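Local coordinates for protein transcriptional regulator, MarR family (Bacillus cereus, PDB 4XRF) that probably binds DNA as a winged helix-turn-helix transcription factor of the MarR family and regulates transcription, at residues Gln35-Ile38 / Leu39-Asp43. Residues are numbered along the deposited sequence; the frame is centred on the assembly and turned at random.
Sequences QFYI and LKILD. With PO4 (phosphate ion), chain C; SO4 (sulfate ion), chain K.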
loop_
_atom_site.group_PDB
_atom_site.type_symbol
_atom_site.label_atom_id
_atom_site.label_comp_id
_atom_site.label_asym_id
_atom_site.label_seq_id
_atom_site.Cartn_x
_atom_site.Cartn_y
_atom_site.Cartn_z
ATOM N N GLN A 35 12.947 -5.060 10.568
ATOM C CA GLN A 35 13.812 -6.256 10.555
ATOM C C GLN A 35 15.296 -5.852 10.477
ATOM O O GLN A 35 16.149 -6.415 11.183
ATOM C CB GLN A 35 13.485 -7.173 9.369
ATOM C CG GLN A 35 12.155 -7.929 9.459
ATOM C CD GLN A 35 11.935 -8.821 8.244
ATOM O OE1 GLN A 35 12.239 -8.429 7.111
ATOM N NE2 GLN A 35 11.423 -10.012 8.463
ATOM N N PHE A 36 15.587 -4.875 9.625
ATOM C CA PHE A 36 16.946 -4.376 9.456
ATOM C C PHE A 36 17.450 -3.786 10.773
ATOM O O PHE A 36 18.555 -4.099 11.204
ATOM C CB PHE A 36 17.029 -3.338 8.317
ATOM C CG PHE A 36 18.398 -2.722 8.140
ATOM C CD1 PHE A 36 19.549 -3.513 8.080
ATOM C CD2 PHE A 36 18.534 -1.350 7.954
ATOM C CE1 PHE A 36 20.801 -2.943 7.901
ATOM C CE2 PHE A 36 19.793 -0.776 7.743
ATOM C CZ PHE A 36 20.930 -1.578 7.739
ATOM N N TYR A 37 16.635 -2.943 11.404
ATOM C CA TYR A 37 17.017 -2.331 12.672
ATOM C C TYR A 37 17.227 -3.363 13.769
ATOM O O TYR A 37 18.169 -3.253 14.541
ATOM C CB TYR A 37 16.034 -1.255 13.152
ATOM C CG TYR A 37 16.721 -0.383 14.163
ATOM C CD1 TYR A 37 17.722 0.504 13.766
ATOM C CD2 TYR A 37 16.441 -0.489 15.502
ATOM C CE1 TYR A 37 18.403 1.278 14.701
ATOM C CE2 TYR A 37 17.106 0.285 16.431
ATOM C CZ TYR A 37 18.085 1.161 16.017
ATOM O OH TYR A 37 18.746 1.931 16.947
ATOM N N ILE A 38 16.363 -4.367 13.835
ATOM C CA ILE A 38 16.607 -5.493 14.737
ATOM C C ILE A 38 17.999 -6.104 14.542
ATOM O O ILE A 38 18.750 -6.260 15.511
ATOM C CB ILE A 38 15.489 -6.560 14.674
ATOM C CG1 ILE A 38 14.221 -6.011 15.360
ATOM C CG2 ILE A 38 15.905 -7.843 15.414
ATOM C CD1 ILE A 38 12.938 -6.749 15.001
ATOM N N LEU A 39 18.336 -6.462 13.308
ATOM C CA LEU A 39 19.651 -7.020 13.012
ATOM C C LEU A 39 20.803 -6.074 13.405
ATOM O O LEU A 39 21.843 -6.546 13.881
ATOM C CB LEU A 39 19.778 -7.406 11.519
ATOM C CG LEU A 39 18.824 -8.493 10.985
ATOM C CD1 LEU A 39 19.159 -8.817 9.535
ATOM C CD2 LEU A 39 18.878 -9.762 11.830
ATOM N N LYS A 40 20.623 -4.765 13.204
ATOM C CA LYS A 40 21.633 -3.795 13.633
ATOM C C LYS A 40 21.824 -3.789 15.147
ATOM O O LYS A 40 22.955 -3.696 15.614
ATOM C CB LYS A 40 21.319 -2.372 13.172
ATOM C CG LYS A 40 21.430 -2.160 11.685
ATOM C CD LYS A 40 21.229 -0.687 11.328
ATOM C CE LYS A 40 22.451 0.171 11.644
ATOM N NZ LYS A 40 22.270 1.563 11.108
ATOM N N ILE A 41 20.728 -3.875 15.907
ATOM C CA ILE A 41 20.822 -3.969 17.375
ATOM C C ILE A 41 21.644 -5.197 17.794
ATOM O O ILE A 41 22.542 -5.093 18.627
ATOM C CB ILE A 41 19.434 -4.006 18.055
ATOM C CG1 ILE A 41 18.653 -2.722 17.741
ATOM C CG2 ILE A 41 19.578 -4.205 19.568
ATOM C CD1 ILE A 41 17.224 -2.742 18.253
ATOM N N LEU A 42 21.340 -6.346 17.197
ATOM C CA LEU A 42 22.007 -7.611 17.526
ATOM C C LEU A 42 23.456 -7.634 17.051
ATOM O O LEU A 42 24.293 -8.293 17.661
ATOM C CB LEU A 42 21.241 -8.798 16.930
ATOM C CG LEU A 42 19.820 -8.964 17.465
ATOM C CD1 LEU A 42 19.067 -9.984 16.637
ATOM C CD2 LEU A 42 19.838 -9.361 18.928
ATOM N N ASP A 43 23.737 -6.925 15.954
ATOM C CA ASP A 43 25.108 -6.742 15.487
ATOM C C ASP A 43 25.902 -5.877 16.465
ATOM O O ASP A 43 27.082 -6.130 16.705
ATOM C CB ASP A 43 25.133 -6.088 14.113
ATOM C CG ASP A 43 26.487 -6.212 13.426
ATOM O OD1 ASP A 43 27.282 -7.104 13.788
ATOM O OD2 ASP A 43 26.756 -5.418 12.498
HETATM P P PO4 C . 20.765 4.412 13.256
HETATM O O1 PO4 C . 21.071 3.107 13.945
HETATM O O2 PO4 C . 19.318 4.769 13.467
HETATM O O3 PO4 C . 21.679 5.486 13.821
HETATM O O4 PO4 C . 21.013 4.242 11.778
HETATM S S SO4 K . 19.580 1.263 20.280
HETATM O O1 SO4 K . 19.032 1.597 21.626
HETATM O O2 SO4 K . 20.189 -0.093 20.337
HETATM O O3 SO4 K . 20.642 2.228 19.899
HETATM O O4 SO4 K . 18.436 1.295 19.324
#
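F36 and K40 meet one turn apart on helix 33-45, part of the winged helix-turn-helix domain of this MarR-family protein. K40 CD makes a CH-pi contact over one face of the F36 ring, 4.0 Å from its centroid, offset toward the rim. With CG anti to the backbone N (chi1 177°), and therefore beside the carbonyl carbon, the ring is directed toward the following turn and K40. The lysine chain bends about its CG-CD bond (chi3 76°), and NZ donates a hydrogen bond to phosphate O4 at 3.0 Å. NZ also forms a salt bridge with D5 of the second subunit. The phosphate is probably from the crystallisation liquor.

Y37 and I41 pair in the same i to i+4 spacing. Here the methyl I41 CD1 lies obliquely to the ring, 3.5 Å from Y37 CE2. The I38 and L42 side chains lie side by side, pointing the same way, with I38 packed on helix 61-73 and L42 on strand 89-93. Backbone hydrogen bonds such as I41 N to Y37 O set the one-turn spacing. Y37 OH bonds a sulfate, probably another crystallisation ion, at a doubtfully short distance. I38 CG2 is 4.0 Å from L42 CD1.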